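Local coordinates for TetR family transcription regulator (Marinobacter aquaeolei, PDB 3PAS), which probably binds operator DNA through an N-terminal helix-turn-helix and regulates transcription, at the interface of chains A and B. Sequence-based numbering; all coordinates share one arbitrary frame. Chains: chain A/B, TetR family transcription regulator.

Contact 1: the interface of chains A and B. Residues chain A 161-162, 171, 177, 181; chain B 149-150, 153.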
ATOM      1  N   HIS A 161      -3.618  -4.151   1.454  1.00 24.82           N
ATOM      2  CA  HIS A 161      -3.963  -2.947   2.224  1.00 24.89           C
ATOM      3  C   HIS A 161      -5.085  -3.219   3.236  1.00 22.74           C
ATOM      4  O   HIS A 161      -5.043  -2.765   4.377  1.00 23.48           O
ATOM      5  CB  HIS A 161      -4.399  -1.808   1.254  1.00 28.57           C
ATOM      6  CG  HIS A 161      -4.785  -0.535   1.946  1.00 29.46           C
ATOM      7  ND1 HIS A 161      -3.871   0.257   2.604  1.00 33.65           N
ATOM      8  CD2 HIS A 161      -5.987   0.082   2.083  1.00 30.64           C
ATOM      9  CE1 HIS A 161      -4.490   1.300   3.134  1.00 38.38           C
ATOM     10  NE2 HIS A 161      -5.776   1.230   2.820  1.00 29.53           N
ATOM     11  N   LEU A 162      -6.115  -3.920   2.784  1.00 21.79           N
ATOM     12  CA  LEU A 162      -7.278  -4.197   3.636  1.00 20.36           C
ATOM     13  C   LEU A 162      -6.994  -5.231   4.723  1.00 19.65           C
ATOM     14  O   LEU A 162      -7.506  -5.132   5.831  1.00 20.36           O
ATOM     15  CB  LEU A 162      -8.475  -4.616   2.754  1.00 21.27           C
ATOM     16  CG  LEU A 162      -9.184  -3.425   2.048  1.00 23.68           C
ATOM     17  CD1 LEU A 162     -10.145  -3.919   0.911  1.00 27.45           C
ATOM     18  CD2 LEU A 162      -9.886  -2.506   3.015  1.00 23.76           C
ATOM     19  N   PHE A 171     -10.703  -1.768  10.222  1.00 34.57           N
ATOM     20  CA  PHE A 171     -11.711  -2.326   9.302  1.00 34.22           C
ATOM     21  C   PHE A 171     -12.016  -3.758   9.801  1.00 34.43           C
ATOM     22  O   PHE A 171     -11.149  -4.395  10.338  1.00 36.63           O
ATOM     23  CB  PHE A 171     -11.161  -2.258   7.866  1.00 33.91           C
ATOM     24  CG  PHE A 171     -11.963  -2.993   6.806  1.00 29.54           C
ATOM     25  CD1 PHE A 171     -13.207  -2.562   6.400  1.00 34.23           C
ATOM     26  CD2 PHE A 171     -11.379  -4.049   6.138  1.00 30.25           C
ATOM     27  CE1 PHE A 171     -13.891  -3.227   5.366  1.00 29.59           C
ATOM     28  CE2 PHE A 171     -12.049  -4.721   5.153  1.00 41.81           C
ATOM     29  CZ  PHE A 171     -13.296  -4.308   4.765  1.00 34.67           C
ATOM     30  N   HIS A 177     -17.750  -7.772   4.157  1.00 23.52           N
ATOM     31  CA  HIS A 177     -16.863  -6.672   3.805  1.00 21.91           C
ATOM     32  C   HIS A 177     -15.869  -7.119   2.759  1.00 23.25           C
ATOM     33  O   HIS A 177     -15.519  -6.346   1.858  1.00 21.97           O
ATOM     34  CB  HIS A 177     -16.131  -6.094   5.023  1.00 26.42           C
ATOM     35  CG  HIS A 177     -17.021  -5.259   5.890  1.00 25.96           C
ATOM     36  ND1 HIS A 177     -16.715  -4.952   7.198  1.00 33.43           N
ATOM     37  CD2 HIS A 177     -18.240  -4.735   5.652  1.00 27.06           C
ATOM     38  CE1 HIS A 177     -17.693  -4.227   7.714  1.00 34.30           C
ATOM     39  NE2 HIS A 177     -18.642  -4.098   6.806  1.00 36.51           N
ATOM     40  N   ALA A 181     -15.587  -5.377  -1.016  1.00 19.17           N
ATOM     41  CA  ALA A 181     -14.304  -4.929  -1.582  1.00 19.14           C
ATOM     42  C   ALA A 181     -14.048  -5.561  -2.957  1.00 18.72           C
ATOM     43  O   ALA A 181     -13.658  -4.885  -3.927  1.00 18.90           O
ATOM     44  CB  ALA A 181     -13.117  -5.222  -0.564  1.00 20.77           C
TER
ATOM     45  N   PRO B 149     -13.580   2.877   5.062  1.00 27.36           N
ATOM     46  CA  PRO B 149     -12.263   2.321   4.733  1.00 25.39           C
ATOM     47  C   PRO B 149     -12.169   1.745   3.297  1.00 20.74           C
ATOM     48  O   PRO B 149     -11.082   1.751   2.669  1.00 21.33           O
ATOM     49  CB  PRO B 149     -12.094   1.231   5.776  1.00 25.70           C
ATOM     50  CG  PRO B 149     -12.900   1.743   6.963  1.00 29.74           C
ATOM     51  CD  PRO B 149     -14.084   2.397   6.363  1.00 28.72           C
ATOM     52  N   LEU B 150     -13.286   1.251   2.769  1.00 22.38           N
ATOM     53  CA  LEU B 150     -13.317   0.773   1.381  1.00 22.52           C
ATOM     54  C   LEU B 150     -13.213   1.949   0.386  1.00 24.50           C
ATOM     55  O   LEU B 150     -12.582   1.825  -0.676  1.00 21.66           O
ATOM     56  CB  LEU B 150     -14.566  -0.087   1.108  1.00 22.31           C
ATOM     57  CG  LEU B 150     -14.701  -1.422   1.888  1.00 23.96           C
ATOM     58  CD1 LEU B 150     -15.861  -2.271   1.400  1.00 22.27           C
ATOM     59  CD2 LEU B 150     -13.400  -2.199   1.778  1.00 24.25           C
ATOM     60  N   THR B 153      -9.633   2.957   0.316  1.00 18.79           N
ATOM     61  CA  THR B 153      -8.876   1.936  -0.417  1.00 20.81           C
ATOM     62  C   THR B 153      -8.920   2.079  -1.925  1.00 19.14           C
ATOM     63  O   THR B 153      -7.871   1.887  -2.590  1.00 20.85           O
ATOM     64  CB  THR B 153      -9.357   0.506   0.007  1.00 22.40           C
ATOM     65  OG1 THR B 153      -9.109   0.371   1.419  1.00 21.88           O
ATOM     66  CG2 THR B 153      -8.628  -0.623  -0.759  1.00 20.27           C
TER
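The hydroxyl OG1 of B:Thr153 meets A:His161 and A:Leu162 across the interface while it donates a hydrogen bond of 2.7 Å to the carbonyl O of B:Pro149, one turn back in its own helix, 148-167. That carbonyl accepts at a C=O...OG1 angle of 149°, with the donor tilted from its plane. The bond fixes the rotation of B:Thr153: with OG1 anti to the carbonyl carbon (chi1 -61°), the hydroxyl faces chain A and the methyl CG2 lies against A:Leu162. A:His161 brings its ring in edge-on, CD2 lying 3.2 Å from B:Thr153 OG1, which sits in the plane of the ring, as the two side chains slide past each other in opposite directions. The apolar half centres on B:Leu150, whose methyl CD2 enters between helices 148-167 and 175-189 of chain A, in the C-terminal, dimer-forming part of this TetR-type regulator. A:Phe171, from the loop joining these helices, sets the CZ corner of its ring 3.7 Å from B:Leu150 CD2, the two side chains nearly perpendicular. A:Leu162 CD2 covers one face of that ring towards its rim and also touches the B:Leu150 methyl. B:Pro149 CB sits 4.0 Å from A:Phe171 CD1.

Contact 2: the interface of chains A and B. Residues chain A 144, 146, 150-151, 154, 188-189; chain B 184, 187.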
ATOM      1  N   LYS A 144     -11.213  -3.979 -18.874  1.00 24.79           N
ATOM      2  CA  LYS A 144     -10.681  -2.745 -19.465  1.00 27.22           C
ATOM      3  C   LYS A 144      -9.320  -2.996 -20.099  1.00 25.71           C
ATOM      4  O   LYS A 144      -8.482  -3.644 -19.500  1.00 22.02           O
ATOM      5  CB  LYS A 144     -10.541  -1.627 -18.415  1.00 28.17           C
ATOM      6  CG  LYS A 144     -11.880  -1.024 -17.894  1.00 25.72           C
ATOM      7  CD  LYS A 144     -11.624   0.046 -16.803  1.00 31.64           C
ATOM      8  CE  LYS A 144     -12.880   0.828 -16.332  1.00 28.82           C
ATOM      9  NZ  LYS A 144     -13.716   0.207 -15.340  1.00 22.25           N
ATOM     10  N   VAL A 146      -6.285  -2.090 -20.324  1.00 34.06           N
ATOM     11  CA  VAL A 146      -5.363  -1.174 -19.669  1.00 33.58           C
ATOM     12  C   VAL A 146      -4.096  -1.850 -19.270  1.00 35.84           C
ATOM     13  O   VAL A 146      -4.081  -3.071 -19.032  1.00 30.68           O
ATOM     14  CB  VAL A 146      -6.012  -0.505 -18.398  1.00 33.97           C
ATOM     15  CG1 VAL A 146      -7.239   0.268 -18.804  1.00 35.30           C
ATOM     16  CG2 VAL A 146      -6.357  -1.536 -17.326  1.00 26.25           C
ATOM     17  N   LEU A 150      -2.192  -0.833 -13.672  1.00 25.25           N
ATOM     18  CA  LEU A 150      -3.495  -0.421 -13.262  1.00 28.81           C
ATOM     19  C   LEU A 150      -4.361  -1.558 -12.769  1.00 25.78           C
ATOM     20  O   LEU A 150      -5.104  -1.383 -11.794  1.00 24.10           O
ATOM     21  CB  LEU A 150      -4.206   0.336 -14.376  1.00 28.41           C
ATOM     22  CG  LEU A 150      -3.596   1.708 -14.595  1.00 32.53           C
ATOM     23  CD1 LEU A 150      -4.239   2.393 -15.834  1.00 24.80           C
ATOM     24  CD2 LEU A 150      -3.854   2.500 -13.276  1.00 22.56           C
ATOM     25  N   LEU A 151      -4.300  -2.711 -13.442  1.00 25.55           N
ATOM     26  CA  LEU A 151      -5.049  -3.860 -13.011  1.00 24.58           C
ATOM     27  C   LEU A 151      -4.560  -4.293 -11.643  1.00 24.35           C
ATOM     28  O   LEU A 151      -5.352  -4.558 -10.786  1.00 25.64           O
ATOM     29  CB  LEU A 151      -4.954  -5.021 -14.016  1.00 24.90           C
ATOM     30  CG  LEU A 151      -5.612  -4.795 -15.370  1.00 20.56           C
ATOM     31  CD1 LEU A 151      -5.368  -6.012 -16.338  1.00 24.63           C
ATOM     32  CD2 LEU A 151      -7.126  -4.447 -15.205  1.00 18.84           C
ATOM     33  N   PHE A 154      -5.844  -2.019  -8.742  1.00 19.74           N
ATOM     34  CA  PHE A 154      -7.245  -2.094  -8.347  1.00 20.96           C
ATOM     35  C   PHE A 154      -7.769  -3.511  -8.041  1.00 25.09           C
ATOM     36  O   PHE A 154      -8.740  -3.619  -7.277  1.00 25.81           O
ATOM     37  CB  PHE A 154      -8.134  -1.415  -9.383  1.00 17.72           C
ATOM     38  CG  PHE A 154      -7.983   0.065  -9.417  1.00 19.71           C
ATOM     39  CD1 PHE A 154      -8.610   0.859  -8.453  1.00 18.39           C
ATOM     40  CD2 PHE A 154      -7.249   0.689 -10.396  1.00 18.56           C
ATOM     41  CE1 PHE A 154      -8.447   2.219  -8.460  1.00 16.10           C
ATOM     42  CE2 PHE A 154      -7.096   2.058 -10.400  1.00 23.91           C
ATOM     43  CZ  PHE A 154      -7.706   2.808  -9.409  1.00 19.86           C
ATOM     44  N   ALA A 188     -14.000  -1.692 -10.914  1.00 17.45           N
ATOM     45  CA  ALA A 188     -12.853  -0.920 -11.338  1.00 17.60           C
ATOM     46  C   ALA A 188     -12.234  -1.444 -12.628  1.00 20.46           C
ATOM     47  O   ALA A 188     -11.895  -0.659 -13.529  1.00 19.17           O
ATOM     48  CB  ALA A 188     -11.791  -0.949 -10.246  1.00 17.37           C
ATOM     49  N   VAL A 189     -12.108  -2.767 -12.726  1.00 19.64           N
ATOM     50  CA  VAL A 189     -11.410  -3.358 -13.877  1.00 23.10           C
ATOM     51  C   VAL A 189     -12.297  -3.784 -15.016  1.00 22.33           C
ATOM     52  O   VAL A 189     -11.790  -4.003 -16.118  1.00 25.61           O
ATOM     53  CB  VAL A 189     -10.483  -4.502 -13.495  1.00 21.06           C
ATOM     54  CG1 VAL A 189      -9.468  -4.035 -12.484  1.00 22.99           C
ATOM     55  CG2 VAL A 189     -11.255  -5.756 -13.052  1.00 23.01           C
TER
HETATM   56  N   MSE B 184     -11.168   4.408 -13.308  1.00 19.08           N
HETATM   57  CA  MSE B 184     -11.191   3.116 -12.634  1.00 18.74           C
HETATM   58  C   MSE B 184     -11.588   3.271 -11.169  1.00 17.42           C
HETATM   59  O   MSE B 184     -12.407   2.462 -10.655  1.00 18.48           O
HETATM   60  CB  MSE B 184      -9.863   2.384 -12.812  1.00 18.54           C
HETATM   61  CG  MSE B 184      -9.639   2.008 -14.269  1.00 21.59           C
HETATM   62 SE   MSE B 184      -7.940   1.260 -14.595  0.75 21.84          SE
HETATM   63  CE  MSE B 184      -8.300  -0.604 -13.855  1.00 18.50           C
ATOM     64  N   ASP B 187     -15.308   4.069 -11.050  1.00 18.75           N
ATOM     65  CA  ASP B 187     -16.047   2.830 -11.269  1.00 20.30           C
ATOM     66  C   ASP B 187     -16.039   1.938 -10.014  1.00 21.32           C
ATOM     67  O   ASP B 187     -17.065   1.327  -9.661  1.00 16.93           O
ATOM     68  CB  ASP B 187     -15.494   2.099 -12.459  1.00 21.28           C
ATOM     69  CG  ASP B 187     -15.975   2.677 -13.812  1.00 26.55           C
ATOM     70  OD1 ASP B 187     -16.794   3.593 -13.882  1.00 22.50           O
ATOM     71  OD2 ASP B 187     -15.506   2.187 -14.831  1.00 24.69           O
TER
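A:Lys144 bridges the two chains of this TetR family dimer, its ammonium NZ forming a salt bridge of 2.7 Å with the carboxylate OD2 of B:Asp187. The bond uses the anti lone pair of OD2, directed away from the other carboxylate oxygen. The lysine chain runs extended as far as CE and then bends (chi4 82°), which lets NZ also donate to the backbone O of A:Ala188 at 2.7 Å. This second acceptor is approached from above its carbonyl plane, 59° out of it. An alanine in place of A:Lys144 would probably leave the B:Asp187 carboxylate without its cationic mate and the A:Ala188 carbonyl without this donor. The apolar contacts gather around selenomethionine B:Met184, from helix 175-189. Its CB lies over one face of the A:Phe154 ring, near the rim, 3.7 Å from CE2. The side chains of B:Met184 and A:Leu150 cross obliquely, the selenium 3.9 Å from A:Leu150 CB, and the terminal methyl CE turns towards A:Val189 CG1, also at 3.9 Å. A:Val146 meets that methyl tip to tip through CG2. On another flank the methylene CD of A:Lys144 runs past B:Met184 CG in the opposite direction, 3.8 Å away.

Contact 3: the interface of chains A and B. Residues chain A 181, 184; chain B 144, 146, 150-151, 154, 188-189.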
ATOM      1  N   ALA A 181     -15.587  -5.377  -1.016  1.00 19.17           N
ATOM      2  CA  ALA A 181     -14.304  -4.929  -1.582  1.00 19.14           C
ATOM      3  C   ALA A 181     -14.048  -5.561  -2.957  1.00 18.72           C
ATOM      4  O   ALA A 181     -13.658  -4.885  -3.927  1.00 18.90           O
ATOM      5  CB  ALA A 181     -13.117  -5.222  -0.564  1.00 20.77           C
HETATM    6  N   MSE A 184     -16.095  -3.960  -5.684  1.00 18.34           N
HETATM    7  CA  MSE A 184     -15.477  -2.723  -6.078  1.00 18.61           C
HETATM    8  C   MSE A 184     -14.252  -2.925  -6.994  1.00 18.64           C
HETATM    9  O   MSE A 184     -14.096  -2.217  -7.997  1.00 20.70           O
HETATM   10  CB  MSE A 184     -15.132  -1.910  -4.806  1.00 20.09           C
HETATM   11  CG  MSE A 184     -16.358  -1.546  -4.027  1.00 21.33           C
HETATM   12 SE   MSE A 184     -15.925  -0.894  -2.252  0.75 20.65          SE
HETATM   13  CE  MSE A 184     -15.385   0.903  -2.818  1.00 18.58           C
TER
ATOM     14  N   LYS B 144     -21.395   3.909  -3.786  1.00 20.83           N
ATOM     15  CA  LYS B 144     -21.832   2.677  -3.118  1.00 18.11           C
ATOM     16  C   LYS B 144     -21.872   2.910  -1.600  1.00 21.78           C
ATOM     17  O   LYS B 144     -20.945   3.516  -1.034  1.00 22.56           O
ATOM     18  CB  LYS B 144     -20.819   1.564  -3.364  1.00 17.76           C
ATOM     19  CG  LYS B 144     -20.761   1.016  -4.800  1.00 20.55           C
ATOM     20  CD  LYS B 144     -19.676  -0.062  -4.918  1.00 23.60           C
ATOM     21  CE  LYS B 144     -19.646  -0.754  -6.270  1.00 21.20           C
ATOM     22  NZ  LYS B 144     -19.024   0.072  -7.317  1.00 20.84           N
ATOM     23  N   VAL B 146     -20.957   1.840   1.290  1.00 28.52           N
ATOM     24  CA  VAL B 146     -20.004   0.975   1.909  1.00 27.31           C
ATOM     25  C   VAL B 146     -19.232   1.721   2.959  1.00 25.69           C
ATOM     26  O   VAL B 146     -19.142   2.941   2.923  1.00 27.29           O
ATOM     27  CB  VAL B 146     -18.974   0.441   0.846  1.00 27.10           C
ATOM     28  CG1 VAL B 146     -19.688  -0.410  -0.143  1.00 27.22           C
ATOM     29  CG2 VAL B 146     -18.226   1.572   0.182  1.00 26.22           C
ATOM     30  N   LEU B 150     -13.286   1.251   2.769  1.00 22.38           N
ATOM     31  CA  LEU B 150     -13.317   0.773   1.381  1.00 22.52           C
ATOM     32  C   LEU B 150     -13.213   1.949   0.386  1.00 24.50           C
ATOM     33  O   LEU B 150     -12.582   1.825  -0.676  1.00 21.66           O
ATOM     34  CB  LEU B 150     -14.566  -0.087   1.108  1.00 22.31           C
ATOM     35  CG  LEU B 150     -14.701  -1.422   1.888  1.00 23.96           C
ATOM     36  CD1 LEU B 150     -15.861  -2.271   1.400  1.00 22.27           C
ATOM     37  CD2 LEU B 150     -13.400  -2.199   1.778  1.00 24.25           C
ATOM     38  N   LEU B 151     -13.852   3.081   0.694  1.00 22.74           N
ATOM     39  CA  LEU B 151     -13.750   4.262  -0.128  1.00 23.52           C
ATOM     40  C   LEU B 151     -12.305   4.765  -0.163  1.00 23.22           C
ATOM     41  O   LEU B 151     -11.808   5.098  -1.233  1.00 21.72           O
ATOM     42  CB  LEU B 151     -14.705   5.357   0.329  1.00 23.29           C
ATOM     43  CG  LEU B 151     -16.208   5.027   0.202  1.00 25.24           C
ATOM     44  CD1 LEU B 151     -17.028   6.311   0.631  1.00 27.12           C
ATOM     45  CD2 LEU B 151     -16.622   4.516  -1.216  1.00 17.11           C
ATOM     46  N   PHE B 154     -10.090   2.431  -2.458  1.00 17.01           N
ATOM     47  CA  PHE B 154     -10.288   2.480  -3.890  1.00 19.63           C
ATOM     48  C   PHE B 154     -10.249   3.882  -4.520  1.00 22.01           C
ATOM     49  O   PHE B 154     -10.121   3.972  -5.725  1.00 22.74           O
ATOM     50  CB  PHE B 154     -11.593   1.779  -4.310  1.00 20.40           C
ATOM     51  CG  PHE B 154     -11.517   0.279  -4.163  1.00 20.80           C
ATOM     52  CD1 PHE B 154     -10.885  -0.473  -5.116  1.00 17.75           C
ATOM     53  CD2 PHE B 154     -11.974  -0.357  -3.005  1.00 20.31           C
ATOM     54  CE1 PHE B 154     -10.742  -1.855  -4.986  1.00 19.89           C
ATOM     55  CE2 PHE B 154     -11.816  -1.756  -2.836  1.00 22.33           C
ATOM     56  CZ  PHE B 154     -11.217  -2.518  -3.836  1.00 23.45           C
ATOM     57  N   ALA B 188     -14.898   1.862  -9.333  1.00 18.07           N
ATOM     58  CA  ALA B 188     -14.809   1.088  -8.090  1.00 18.05           C
ATOM     59  C   ALA B 188     -15.835   1.548  -7.011  1.00 18.06           C
ATOM     60  O   ALA B 188     -16.506   0.715  -6.395  1.00 18.52           O
ATOM     61  CB  ALA B 188     -13.385   1.188  -7.495  1.00 16.87           C
ATOM     62  N   VAL B 189     -15.936   2.865  -6.804  1.00 16.06           N
ATOM     63  CA  VAL B 189     -16.771   3.437  -5.742  1.00 17.12           C
ATOM     64  C   VAL B 189     -18.221   3.771  -6.119  1.00 18.31           C
ATOM     65  O   VAL B 189     -19.058   3.979  -5.224  1.00 18.25           O
ATOM     66  CB  VAL B 189     -16.112   4.682  -5.082  1.00 19.24           C
ATOM     67  CG1 VAL B 189     -14.680   4.318  -4.580  1.00 17.76           C
ATOM     68  CG2 VAL B 189     -16.120   5.903  -6.015  1.00 19.52           C
TER
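With CG anti to the carbonyl carbon (chi1 -63°) and chi2 extended, the side chain of selenomethionine A:Met184 reaches out from helix 175-189 into chain B, then bends at chi3 (78°) to turn its methyl CE inward. The pocket that receives it is built from the loop carrying B:Lys144 and B:Val146 and from helices 148-167 and 175-189 of chain B. B:Phe154 supplies an aromatic wall: A:Met184 CB stands over the ring face, 3.9 Å from its centroid and offset toward the rim, a CH-pi contact. The bent end returns to the same ring, where CE comes 3.6 Å from B:Phe154 CD2. B:Leu150 packs its CB 3.7 Å from the selenium and crosses A:Met184 at a slant; its methyl CD1 adds to that contact. Opposite the leucine, B:Val189 CG1 touches CE, and B:Leu151 CD2 lies a little farther off. B:Lys144 runs antiparallel beside the selenomethionine, its methylene CD 3.7 Å from CG. Its ammonium NZ donates a hydrogen bond of 2.8 Å to the backbone O of B:Ala188 from above the carbonyl plane, tying the loop to the helix end and helping to hold this wall in place. A:Ala181, one turn earlier than A:Met184, sets its backbone O above the rim of the same ring face, 3.4 Å from B:Phe154 CZ.

Contact 1 and contact 3 are neighbours, their C-alpha centres about 8 Å apart, and share A:Ala181 and B:Leu150; the B:Leu150 side chain serves both. Contact 2 lies about 13 Å from contact 3 and about 17 Å from contact 1. Contacts 2 and 3 are largely two-fold twins, each seating the selenomethionine (A:Met184 or B:Met184) of one chain in the same pocket of the other. All three draw on helices 148-167 and 175-189, the pair from each chain that packs together as a helical bundle. Such dimerisation, usual for TetR regulators, would probably govern how the two DNA-binding domains are spaced.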